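Local coordinates for tailspike protein (PDB 6E1R), which probably recognises and hydrolyses capsular polysaccharide on the surface of host Acinetobacter cells, acting as the trimeric receptor-binding spike of the phage tail, at residues Glu23-Ser28 with Leu59-Val64; Asp98-Thr103 with Arg109-Asp114; Gly348-Thr351 with Lys357-Phe360; Ser369-Ser374 with Val378-Ala383; His516-Trp521 with Gly535-Arg540. All coordinates share one frame; numbering follows the deposited sequence.

Contact 1: residues Glu23-Ser28 with Leu59-Val64; sequences ELEGLS and LINNGV
In the small mixed-sheet domain at the N-terminal end of this chain, E25 of the short helix 21-25 meets N61 of the loop that leads from strand 49-53 to strand 66-67. One pair of side chains carries the contact: N61 ND2 donates to E25 OE1 at 3.3 Å, a weak bond whose N-H is bent to 140°. The carboxylate and the amide stand almost square to each other, their planes 88° apart, and only one N-H of the amide and one oxygen of the carboxylate take part. N61 reaches across because its CG lies anti to the backbone N (chi1 176°), while the E25 chain runs extended beyond CG. The two backbones stay well separated, with E25 CA and N61 CA 7.9 Å apart. Both side chains also touch I67 of strand 66-67. E25 OE1 has a second, long and weak ionic partner in K21 NZ, which may partly offset the carboxylate charge. N61 is held from its own loop as well: its OD1 accepts a weak bond from G63 N at 3.4 Å. Next to it N62 makes an Asx turn, its OD1 taking the backbone N of V64 at 2.9 Å, and the same oxygen also accepts from V66 N. G63 passes through the bend with positive phi, and its carbonyl O receives the hydroxyl of Y40. On the helix side E25 O accepts from N68 ND2, a further link between E25 and the residue after strand 66-67.

Contact 2: residues Asp98-Thr103 with Arg109-Asp114; sequences DLAVNT and RKLVVD
L111 sets the two methyls of its isobutyl group against A100 CB, so that a forked methyl pair from the strand meets a single methyl on the helix. CG is placed anti to the backbone N (chi1 178°), which carries both branches out from strand 111-113 toward helix 94-106. L111 CD2 comes closest, 3.6 Å from A100 CB, and L111 CD1 lies beside it at 3.9 Å from the same atom. L111 CD2 also lies along the helix backbone, 4.0 Å from A100 C and 4.2 Å from V101 N. V101 itself turns its side chain away from the strand and packs on T123 and L129. Strand 79-80, helix 94-106 and strand 111-113 form a beta-alpha-beta unit at the start of the parallel beta-helix; the helix packs against strand 111-113, and L111 also touches I131 on strand 129-133, its parallel neighbour in the sheet. One turn from A100, T103 OG1 donates to L99 O at 2.7 Å, while T103 N reaches that oxygen from the other face of its plane. Across the contact itself only apolar atoms and backbone meet, and all three touching residues are buried, so helix and strand are held here by the fit of methyl groups and the exclusion of water.

Contact 3: residues Gly348-Thr351 with Lys357-Phe360; sequences GKNT and KYIF
N350 and Y358 both place CG anti to the carbonyl carbon, beside the backbone N (chi1 -71° and -68°), and this sends the amide and the phenol toward each other from opposite directions. They close the gap between two faces of one coil of the parallel beta-helix: strand 346-350 turns a corner at G348, and strand 357-361 belongs to the next face. Y358 OH donates to N350 OD1; the modelled 2.5 Å is very short, and its exact length is doubtful at this resolution. The amide approaches the ring at its edge, with N350 CG in the ring plane. The two planes are 23° apart, so the amide is modestly tilted against the ring. ND2, the other end of the amide, bonds to P356 O in the loop joining the two strands, which limits rotation of the group. G348 has no side chain and leaves its place to the phenol: G348 CA lies 3.3 Å from Y358 OH and 3.6 Å from Y358 CE2. The ring also packs on I332 and F334 of strand 331-338. The buried hydroxyl is engaged both as donor and as acceptor, for a water donates to it as well. That water lies 2.6 Å from Y358 OH and also donates to the backbone oxygen K349 O at 2.7 Å.

Contact 4: residues Ser369-Ser374 with Val378-Ala383; sequences SAVVES and VLNDVA
N380 OD1 takes the backbone N-H of V371 at 2.8 Å, in the carbonyl plane and with a nearly straight N-H (160°). N380 OD1 also lies 3.6 Å from A370 CB and 3.4 Å from V371 CB. CG of N380 stands beside its own backbone N (chi1 -57°), and the amide thereby reaches back to the corner at V371, where the chain turns out of one face of the coil. ND2, the far end of that amide, bonds to S400 OG. N380 N donates to V372 O at 2.8 Å from above the carbonyl plane, and S374 N donates to V378 O. These two bonds flank E373 and L379, a single antiparallel bridge of the non-hydrogen-bonded kind, where the segment after strand 372-373 folds back on that strand at the edge of one parallel face of the beta-helix. Between the backbones E373 CA lies 3.4 Å from V378 O and L379 CA 3.5 Å from V372 O, both as CA-H...O contacts. After the reversal, V378 to D381 form a type II turn, with N380 at its third position and positive phi. Where the chain reverses, S374 OG accepts V378 N at 2.9 Å and is also bonded to T376 OG1 within the connection. L379 CD2 lies against A370 CB (3.8 Å) and runs along the aliphatic part of E373, whose carboxylate goes on to a salt bridge with K349. D381 closes an Asx turn through A383 N, leading into the 3-10 segment where V382 packs on Q421 of the third subunit.

Contact 5: residues His516-Trp521 with Gly535-Arg540; sequences HPSFTW and GSTAGR
T537 puts its hydroxyl against H516 and its methyl against F519, so one small side chain serves both a polar and an apolar neighbour. T537 OG1 lies 2.9 Å from H516 O and is also within hydrogen-bonding reach of V534 O. OG1 sits beside the backbone N of T537 (chi1 -68°), an arrangement that leaves CG2 anti to that N and facing the other segment. There T537 CG2 approaches the ring of F519 obliquely, 3.9 Å from F519 CE1, the two side chains crossing at about a right angle. S518 CB adds a third wall, 3.5 Å from T537 OG1. In the second shell P517 is the centre of an inverse gamma turn, closed by a weak bond from S518 N to H516 O at 2.8 Å, which brings this carbonyl to T537 while the H516 ring leads away. S518 OG is held separately by L508 O. The hydroxyl of Y487 bonds to both P517 O and F519 N, fixing the chain between the turn and the strand. Behind the methyl contact F519 meets F541 edge-to-face and the F443 ring with planes at about 40°, while F519 CB sits over one face of the W521 ring, toward its rim. In the C-terminal domain strand 519-523 is the outermost strand, within this chain, of a four-stranded antiparallel sheet, paired with 528-533, whereas strand 539-548 lies in the five-stranded antiparallel sheet between 435-443 and 465-474; T537 sits in the link that crosses from one sheet to the other.

Overall arrangement
The five contacts follow one another along an elongated chain. Contact 1, near the N-terminal end, and contact 5, in the C-terminal domain, lie on opposite sides of the chain's centre, their own centres 109 Å apart. Contacts 1 and 2 are neighbours at 19 Å between centres, joined where V64 CG2 packs on L99 CD2 (3.6 Å). Contact 3 lies 45 Å from contact 2 and 8 Å from contact 4 between centres; strands 346-350 and 372-373 are neighbours in one sheet. K349 NZ bridges to E373 OE2 at 2.8 Å, and F360 and Y358 pack on V371 and V372. Contact 5 stands alone, about 25 Å from contact 4 at the nearest atoms. Contacts 2 and 3 both touch the second subunit.

Contact 1: residues Glu23-Ser28 with Leu59-Val64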
# COMPACT_ATOMS: atom_id res chain seq x y z
N GLU A 23 5.40 -53.98 -19.18
CA GLU A 23 4.66 -55.19 -18.86
C GLU A 23 3.16 -55.02 -19.02
O GLU A 23 2.44 -56.01 -19.16
CB GLU A 23 4.99 -55.66 -17.44
CG GLU A 23 4.59 -57.11 -17.17
CD GLU A 23 5.02 -57.60 -15.80
OE1 GLU A 23 6.08 -57.15 -15.32
OE2 GLU A 23 4.30 -58.42 -15.21
N LEU A 24 2.66 -53.78 -19.01
CA LEU A 24 1.23 -53.56 -19.17
C LEU A 24 0.82 -53.62 -20.64
O LEU A 24 -0.22 -54.20 -20.97
CB LEU A 24 0.84 -52.21 -18.57
CG LEU A 24 -0.66 -51.89 -18.62
CD1 LEU A 24 -1.42 -52.78 -17.64
CD2 LEU A 24 -0.92 -50.42 -18.32
N GLU A 25 1.62 -53.03 -21.53
CA GLU A 25 1.25 -52.99 -22.94
C GLU A 25 1.29 -54.38 -23.56
O GLU A 25 0.44 -54.71 -24.40
CB GLU A 25 2.18 -52.02 -23.68
CG GLU A 25 3.66 -52.22 -23.42
CD GLU A 25 4.52 -51.12 -24.03
OE1 GLU A 25 3.95 -50.21 -24.67
OE2 GLU A 25 5.75 -51.17 -23.87
N GLY A 26 2.27 -55.20 -23.18
CA GLY A 26 2.31 -56.57 -23.66
C GLY A 26 1.31 -57.51 -23.02
O GLY A 26 1.09 -58.61 -23.54
N LEU A 27 0.70 -57.10 -21.91
CA LEU A 27 -0.26 -57.95 -21.21
C LEU A 27 -1.64 -57.84 -21.85
O LEU A 27 -2.12 -56.73 -22.12
CB LEU A 27 -0.30 -57.57 -19.72
CG LEU A 27 -1.16 -58.40 -18.76
CD1 LEU A 27 -0.47 -58.51 -17.41
CD2 LEU A 27 -2.52 -57.78 -18.59
N SER A 28 -2.27 -58.98 -22.09
CA SER A 28 -3.58 -59.05 -22.73
C SER A 28 -4.67 -59.24 -21.69
O SER A 28 -4.45 -59.80 -20.61
CB SER A 28 -3.62 -60.20 -23.74
OG SER A 28 -4.83 -60.19 -24.47
N LEU A 59 -6.17 -51.24 -29.42
CA LEU A 59 -5.03 -50.84 -30.23
C LEU A 59 -4.55 -49.42 -29.92
O LEU A 59 -3.59 -48.96 -30.54
CB LEU A 59 -5.38 -50.96 -31.72
CG LEU A 59 -5.61 -52.39 -32.21
CD1 LEU A 59 -5.91 -52.41 -33.71
CD2 LEU A 59 -4.43 -53.28 -31.87
N ILE A 60 -5.20 -48.73 -28.98
CA ILE A 60 -4.83 -47.37 -28.60
C ILE A 60 -3.79 -47.43 -27.50
O ILE A 60 -3.96 -48.14 -26.50
CB ILE A 60 -6.06 -46.57 -28.16
CG1 ILE A 60 -7.01 -46.37 -29.34
CG2 ILE A 60 -5.65 -45.23 -27.57
CD1 ILE A 60 -6.37 -45.66 -30.50
N ASN A 61 -2.70 -46.66 -27.66
CA ASN A 61 -1.62 -46.65 -26.67
C ASN A 61 -0.93 -45.28 -26.77
O ASN A 61 0.04 -45.12 -27.52
CB ASN A 61 -0.65 -47.80 -26.90
CG ASN A 61 0.54 -47.76 -25.95
OD1 ASN A 61 0.51 -47.09 -24.92
ND2 ASN A 61 1.59 -48.50 -26.30
N ASN A 62 -1.44 -44.31 -26.01
CA ASN A 62 -0.86 -42.98 -25.96
C ASN A 62 0.24 -42.85 -24.91
O ASN A 62 0.93 -41.82 -24.88
CB ASN A 62 -1.95 -41.93 -25.69
CG ASN A 62 -2.80 -42.26 -24.48
OD1 ASN A 62 -2.31 -42.76 -23.47
ND2 ASN A 62 -4.10 -41.98 -24.58
N GLY A 63 0.42 -43.85 -24.06
CA GLY A 63 1.49 -43.85 -23.08
C GLY A 63 1.14 -43.29 -21.72
O GLY A 63 1.98 -43.33 -20.82
N VAL A 64 -0.08 -42.76 -21.55
CA VAL A 64 -0.48 -42.16 -20.28
C VAL A 64 -1.83 -42.72 -19.85
O VAL A 64 -1.92 -43.51 -18.90
CB VAL A 64 -0.53 -40.63 -20.38
CG1 VAL A 64 -0.96 -40.03 -19.05
CG2 VAL A 64 0.82 -40.07 -20.80

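Contact 2: residues Asp98-Thr103 with Arg109-Asp114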
# COMPACT_ATOMS: atom_id res chain seq x y z
N ASP A 98 7.32 -32.95 -21.74
CA ASP A 98 6.55 -32.45 -22.87
C ASP A 98 5.22 -33.18 -22.99
O ASP A 98 4.17 -32.55 -23.20
CB ASP A 98 7.36 -32.59 -24.16
CG ASP A 98 6.66 -31.97 -25.35
OD1 ASP A 98 6.43 -30.74 -25.34
OD2 ASP A 98 6.33 -32.71 -26.31
N LEU A 99 5.23 -34.51 -22.84
CA LEU A 99 3.98 -35.26 -22.85
C LEU A 99 3.11 -34.91 -21.65
O LEU A 99 1.88 -34.94 -21.75
CB LEU A 99 4.28 -36.76 -22.86
CG LEU A 99 3.10 -37.72 -22.89
CD1 LEU A 99 2.17 -37.41 -24.05
CD2 LEU A 99 3.59 -39.16 -22.97
N ALA A 100 3.72 -34.54 -20.53
CA ALA A 100 2.95 -34.18 -19.34
C ALA A 100 2.20 -32.87 -19.54
O ALA A 100 1.00 -32.78 -19.23
CB ALA A 100 3.88 -34.11 -18.12
N VAL A 101 2.88 -31.84 -20.04
CA VAL A 101 2.23 -30.56 -20.28
C VAL A 101 1.15 -30.70 -21.35
O VAL A 101 0.05 -30.13 -21.22
CB VAL A 101 3.26 -29.48 -20.68
CG1 VAL A 101 2.65 -28.10 -20.60
CG2 VAL A 101 4.50 -29.57 -19.81
N ASN A 102 1.44 -31.45 -22.41
CA ASN A 102 0.44 -31.67 -23.46
C ASN A 102 -0.77 -32.44 -22.94
O ASN A 102 -1.90 -32.15 -23.32
CB ASN A 102 1.07 -32.41 -24.64
CG ASN A 102 2.02 -31.53 -25.45
OD1 ASN A 102 1.69 -30.40 -25.78
ND2 ASN A 102 3.19 -32.07 -25.77
N THR A 103 -0.54 -33.42 -22.06
CA THR A 103 -1.65 -34.22 -21.55
C THR A 103 -2.47 -33.44 -20.53
O THR A 103 -3.71 -33.42 -20.60
CB THR A 103 -1.13 -35.52 -20.93
OG1 THR A 103 -0.45 -36.28 -21.94
CG2 THR A 103 -2.27 -36.34 -20.37
N ARG A 109 -6.60 -30.42 -16.53
CA ARG A 109 -6.39 -30.82 -15.15
C ARG A 109 -4.96 -30.48 -14.74
O ARG A 109 -4.07 -30.36 -15.58
CB ARG A 109 -6.68 -32.31 -14.94
CG ARG A 109 -5.76 -33.24 -15.71
CD ARG A 109 -6.22 -34.69 -15.59
NE ARG A 109 -6.31 -35.12 -14.20
CZ ARG A 109 -6.97 -36.20 -13.80
NH1 ARG A 109 -7.62 -36.95 -14.68
NH2 ARG A 109 -7.00 -36.52 -12.51
N LYS A 110 -4.76 -30.34 -13.44
CA LYS A 110 -3.47 -29.91 -12.93
C LYS A 110 -2.43 -31.01 -13.08
O LYS A 110 -2.74 -32.20 -13.10
CB LYS A 110 -3.57 -29.49 -11.46
CG LYS A 110 -3.77 -30.62 -10.48
CD LYS A 110 -3.82 -30.08 -9.06
CE LYS A 110 -3.80 -31.19 -8.02
NZ LYS A 110 -3.74 -30.64 -6.64
N LEU A 111 -1.17 -30.59 -13.20
CA LEU A 111 -0.04 -31.50 -13.29
C LEU A 111 0.79 -31.40 -12.02
O LEU A 111 0.99 -30.31 -11.48
CB LEU A 111 0.83 -31.16 -14.51
CG LEU A 111 2.09 -32.01 -14.72
CD1 LEU A 111 1.73 -33.47 -14.94
CD2 LEU A 111 2.91 -31.46 -15.87
N VAL A 112 1.27 -32.55 -11.54
CA VAL A 112 2.02 -32.63 -10.30
C VAL A 112 3.37 -33.26 -10.59
O VAL A 112 3.44 -34.34 -11.20
CB VAL A 112 1.27 -33.43 -9.22
CG1 VAL A 112 2.15 -33.65 -8.01
CG2 VAL A 112 -0.02 -32.72 -8.84
N VAL A 113 4.44 -32.60 -10.16
CA VAL A 113 5.80 -33.12 -10.29
C VAL A 113 6.14 -33.80 -8.97
O VAL A 113 6.28 -33.15 -7.94
CB VAL A 113 6.80 -32.01 -10.62
CG1 VAL A 113 8.15 -32.60 -10.99
CG2 VAL A 113 6.27 -31.14 -11.75
N ASP A 114 6.27 -35.13 -9.01
CA ASP A 114 6.45 -35.93 -7.81
C ASP A 114 7.90 -36.29 -7.52
O ASP A 114 8.18 -36.82 -6.43
CB ASP A 114 5.59 -37.19 -7.89
CG ASP A 114 5.70 -37.89 -9.23
OD1 ASP A 114 6.08 -37.22 -10.22
OD2 ASP A 114 5.39 -39.09 -9.30

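Contact 3: residues Gly348-Thr351 with Lys357-Phe360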
# COMPACT_ATOMS: atom_id res chain seq x y z
N GLY A 348 18.05 6.64 -6.55
CA GLY A 348 17.37 6.83 -7.82
C GLY A 348 18.24 7.54 -8.83
O GLY A 348 18.70 8.66 -8.59
N LYS A 349 18.46 6.91 -9.98
CA LYS A 349 19.24 7.49 -11.07
C LYS A 349 18.31 7.78 -12.23
O LYS A 349 17.63 6.87 -12.73
CB LYS A 349 20.37 6.57 -11.50
CG LYS A 349 21.08 7.02 -12.78
CD LYS A 349 21.66 8.42 -12.64
CE LYS A 349 22.28 8.89 -13.95
NZ LYS A 349 22.78 10.29 -13.87
N ASN A 350 18.28 9.04 -12.67
CA ASN A 350 17.46 9.46 -13.78
C ASN A 350 18.33 9.69 -15.01
O ASN A 350 19.42 10.25 -14.91
CB ASN A 350 16.71 10.75 -13.45
CG ASN A 350 15.61 10.54 -12.43
OD1 ASN A 350 15.52 9.49 -11.80
ND2 ASN A 350 14.76 11.55 -12.26
N THR A 351 17.85 9.23 -16.16
CA THR A 351 18.47 9.55 -17.44
C THR A 351 17.64 10.53 -18.25
O THR A 351 18.15 11.07 -19.24
CB THR A 351 18.71 8.27 -18.26
OG1 THR A 351 17.47 7.59 -18.48
CG2 THR A 351 19.67 7.36 -17.51
N LYS A 357 9.86 11.69 -10.52
CA LYS A 357 9.91 12.26 -9.19
C LYS A 357 9.97 11.14 -8.16
O LYS A 357 9.61 9.99 -8.43
CB LYS A 357 8.69 13.16 -8.93
CG LYS A 357 8.45 14.22 -9.99
CD LYS A 357 9.64 15.15 -10.13
CE LYS A 357 9.34 16.29 -11.09
NZ LYS A 357 10.55 17.11 -11.38
N TYR A 358 10.42 11.49 -6.96
CA TYR A 358 10.65 10.50 -5.91
C TYR A 358 9.90 10.88 -4.65
O TYR A 358 9.81 12.06 -4.29
CB TYR A 358 12.14 10.35 -5.61
CG TYR A 358 12.93 9.74 -6.75
CD1 TYR A 358 13.38 10.51 -7.81
CD2 TYR A 358 13.20 8.37 -6.77
CE1 TYR A 358 14.09 9.95 -8.85
CE2 TYR A 358 13.91 7.81 -7.81
CZ TYR A 358 14.35 8.60 -8.85
OH TYR A 358 15.06 8.03 -9.88
N ILE A 359 9.37 9.87 -3.97
CA ILE A 359 8.76 10.02 -2.65
C ILE A 359 9.45 9.04 -1.71
O ILE A 359 9.47 7.83 -1.97
CB ILE A 359 7.25 9.78 -2.68
CG1 ILE A 359 6.53 10.95 -3.35
CG2 ILE A 359 6.71 9.57 -1.27
CD1 ILE A 359 5.03 10.81 -3.40
N PHE A 360 10.03 9.56 -0.64
CA PHE A 360 10.63 8.75 0.42
C PHE A 360 9.78 8.98 1.67
O PHE A 360 9.88 10.03 2.32
CB PHE A 360 12.09 9.13 0.65
CG PHE A 360 13.00 8.73 -0.48
CD1 PHE A 360 13.12 9.53 -1.60
CD2 PHE A 360 13.73 7.56 -0.41
CE1 PHE A 360 13.96 9.17 -2.64
CE2 PHE A 360 14.57 7.19 -1.44
CZ PHE A 360 14.69 7.99 -2.56
O HOH W 1 15.09 6.42 -11.91

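Contact 4: residues Ser369-Ser374 with Val378-Ala383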
# COMPACT_ATOMS: atom_id res chain seq x y z
N SER A 369 25.67 6.77 0.07
CA SER A 369 25.42 7.27 -1.27
C SER A 369 24.56 8.52 -1.18
O SER A 369 24.20 8.97 -0.09
CB SER A 369 24.73 6.20 -2.13
OG SER A 369 23.42 5.95 -1.66
N ALA A 370 24.22 9.07 -2.34
CA ALA A 370 23.24 10.15 -2.41
C ALA A 370 21.84 9.56 -2.47
O ALA A 370 21.64 8.35 -2.63
CB ALA A 370 23.51 11.04 -3.62
N VAL A 371 20.84 10.43 -2.34
CA VAL A 371 19.46 9.98 -2.39
C VAL A 371 18.99 9.82 -3.84
O VAL A 371 18.46 8.78 -4.22
CB VAL A 371 18.55 10.94 -1.60
CG1 VAL A 371 17.09 10.53 -1.74
CG2 VAL A 371 18.96 10.96 -0.14
N VAL A 372 19.20 10.86 -4.65
CA VAL A 372 18.84 10.82 -6.07
C VAL A 372 19.96 11.48 -6.87
O VAL A 372 20.81 12.19 -6.34
CB VAL A 372 17.50 11.53 -6.36
CG1 VAL A 372 16.34 10.77 -5.72
CG2 VAL A 372 17.54 12.97 -5.87
N GLU A 373 19.94 11.22 -8.18
CA GLU A 373 20.85 11.85 -9.12
C GLU A 373 20.09 12.17 -10.40
O GLU A 373 19.48 11.29 -10.99
CB GLU A 373 22.06 10.96 -9.44
CG GLU A 373 23.03 11.58 -10.43
CD GLU A 373 24.21 10.69 -10.74
OE1 GLU A 373 24.65 9.94 -9.84
OE2 GLU A 373 24.71 10.74 -11.88
N SER A 374 20.14 13.44 -10.81
CA SER A 374 19.41 13.86 -11.99
C SER A 374 20.09 13.36 -13.26
O SER A 374 21.18 12.78 -13.22
CB SER A 374 19.28 15.38 -12.03
OG SER A 374 20.54 15.99 -12.24
N VAL A 378 23.24 15.98 -11.12
CA VAL A 378 23.06 16.74 -9.89
C VAL A 378 22.61 15.79 -8.79
O VAL A 378 21.53 15.20 -8.87
CB VAL A 378 22.06 17.89 -10.09
CG1 VAL A 378 21.86 18.64 -8.78
CG2 VAL A 378 22.54 18.83 -11.18
N LEU A 379 23.43 15.65 -7.75
CA LEU A 379 23.09 14.80 -6.62
C LEU A 379 22.08 15.50 -5.71
O LEU A 379 22.20 16.70 -5.44
CB LEU A 379 24.34 14.44 -5.82
CG LEU A 379 25.42 13.62 -6.53
CD1 LEU A 379 26.62 13.44 -5.62
CD2 LEU A 379 24.87 12.28 -6.98
N ASN A 380 21.09 14.74 -5.26
CA ASN A 380 20.09 15.23 -4.30
C ASN A 380 19.35 16.44 -4.86
O ASN A 380 19.08 17.41 -4.14
CB ASN A 380 20.73 15.54 -2.95
CG ASN A 380 21.46 14.35 -2.36
OD1 ASN A 380 20.97 13.22 -2.43
ND2 ASN A 380 22.63 14.59 -1.78
N ASP A 381 19.02 16.39 -6.14
CA ASP A 381 18.25 17.45 -6.79
C ASP A 381 16.85 17.49 -6.19
O ASP A 381 16.05 16.58 -6.41
CB ASP A 381 18.20 17.22 -8.30
CG ASP A 381 17.48 18.34 -9.04
OD1 ASP A 381 17.15 19.36 -8.41
OD2 ASP A 381 17.26 18.19 -10.26
N VAL A 382 16.56 18.55 -5.42
CA VAL A 382 15.27 18.66 -4.75
C VAL A 382 14.14 18.82 -5.75
O VAL A 382 12.98 18.52 -5.43
CB VAL A 382 15.31 19.84 -3.75
CG1 VAL A 382 14.07 19.84 -2.87
CG2 VAL A 382 16.57 19.76 -2.91
N ALA A 383 14.44 19.25 -6.98
CA ALA A 383 13.40 19.33 -8.01
C ALA A 383 12.85 17.96 -8.38
O ALA A 383 11.77 17.88 -8.96
CB ALA A 383 13.96 20.02 -9.26

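Contact 5: residues His516-Trp521 with Gly535-Arg540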
# COMPACT_ATOMS: atom_id res chain seq x y z
N HIS A 516 27.06 53.99 -6.63
CA HIS A 516 25.98 54.03 -5.65
C HIS A 516 24.65 53.68 -6.32
O HIS A 516 24.33 54.25 -7.37
CB HIS A 516 25.89 55.40 -5.00
CG HIS A 516 27.08 55.75 -4.17
ND1 HIS A 516 27.14 56.90 -3.41
CD2 HIS A 516 28.26 55.11 -3.98
CE1 HIS A 516 28.31 56.95 -2.78
NE2 HIS A 516 29.00 55.88 -3.12
N PRO A 517 23.86 52.78 -5.74
CA PRO A 517 22.56 52.39 -6.35
C PRO A 517 21.47 53.41 -6.08
O PRO A 517 20.47 53.16 -5.39
CB PRO A 517 22.29 51.04 -5.70
CG PRO A 517 22.91 51.16 -4.35
CD PRO A 517 24.15 52.00 -4.53
N SER A 518 21.63 54.60 -6.65
CA SER A 518 20.74 55.73 -6.41
C SER A 518 19.82 55.92 -7.62
O SER A 518 20.31 56.17 -8.73
CB SER A 518 21.53 57.00 -6.14
OG SER A 518 22.53 56.77 -5.16
N PHE A 519 18.51 55.80 -7.40
CA PHE A 519 17.57 55.84 -8.51
C PHE A 519 16.28 56.52 -8.07
O PHE A 519 15.87 56.44 -6.91
CB PHE A 519 17.27 54.44 -9.04
CG PHE A 519 18.50 53.65 -9.39
CD1 PHE A 519 19.15 53.87 -10.59
CD2 PHE A 519 19.00 52.70 -8.52
CE1 PHE A 519 20.29 53.16 -10.92
CE2 PHE A 519 20.14 51.98 -8.84
CZ PHE A 519 20.78 52.21 -10.04
N THR A 520 15.64 57.20 -9.03
CA THR A 520 14.29 57.72 -8.88
C THR A 520 13.34 56.86 -9.70
O THR A 520 13.67 56.44 -10.81
CB THR A 520 14.21 59.18 -9.34
OG1 THR A 520 15.12 59.98 -8.56
CG2 THR A 520 12.80 59.73 -9.17
N TRP A 521 12.16 56.60 -9.15
CA TRP A 521 11.26 55.57 -9.67
C TRP A 521 10.03 56.18 -10.32
O TRP A 521 9.46 57.16 -9.82
CB TRP A 521 10.85 54.62 -8.55
CG TRP A 521 12.03 53.96 -7.93
CD1 TRP A 521 12.72 54.38 -6.83
CD2 TRP A 521 12.68 52.77 -8.39
NE1 TRP A 521 13.76 53.51 -6.57
CE2 TRP A 521 13.76 52.52 -7.51
CE3 TRP A 521 12.45 51.89 -9.45
CZ2 TRP A 521 14.61 51.43 -7.67
CZ3 TRP A 521 13.30 50.81 -9.60
CH2 TRP A 521 14.36 50.59 -8.72
N GLY A 535 22.33 61.61 -9.88
CA GLY A 535 23.67 62.13 -9.61
C GLY A 535 24.70 61.52 -10.54
O GLY A 535 24.54 61.53 -11.77
N SER A 536 25.76 60.98 -9.95
CA SER A 536 26.85 60.39 -10.71
C SER A 536 26.66 58.90 -10.97
O SER A 536 27.55 58.27 -11.55
CB SER A 536 28.18 60.61 -9.98
OG SER A 536 28.40 61.99 -9.72
N THR A 537 25.52 58.34 -10.57
CA THR A 537 25.30 56.90 -10.67
C THR A 537 25.41 56.43 -12.12
O THR A 537 24.73 56.95 -13.01
CB THR A 537 23.93 56.53 -10.10
OG1 THR A 537 23.93 56.75 -8.68
CG2 THR A 537 23.60 55.08 -10.39
N ALA A 538 26.26 55.43 -12.34
CA ALA A 538 26.43 54.84 -13.67
C ALA A 538 27.12 53.49 -13.52
O ALA A 538 28.02 53.33 -12.69
CB ALA A 538 27.25 55.76 -14.58
N GLY A 539 26.69 52.53 -14.33
CA GLY A 539 27.26 51.20 -14.35
C GLY A 539 26.18 50.15 -14.31
O GLY A 539 25.00 50.42 -14.58
N ARG A 540 26.58 48.93 -13.95
CA ARG A 540 25.68 47.79 -13.91
C ARG A 540 25.15 47.58 -12.50
O ARG A 540 25.93 47.48 -11.55
CB ARG A 540 26.38 46.52 -14.41
CG ARG A 540 25.56 45.25 -14.22
CD ARG A 540 26.05 44.15 -15.14
NE ARG A 540 25.81 44.50 -16.54
CZ ARG A 540 26.06 43.70 -17.57
NH1 ARG A 540 26.57 42.49 -17.36
NH2 ARG A 540 25.81 44.11 -18.80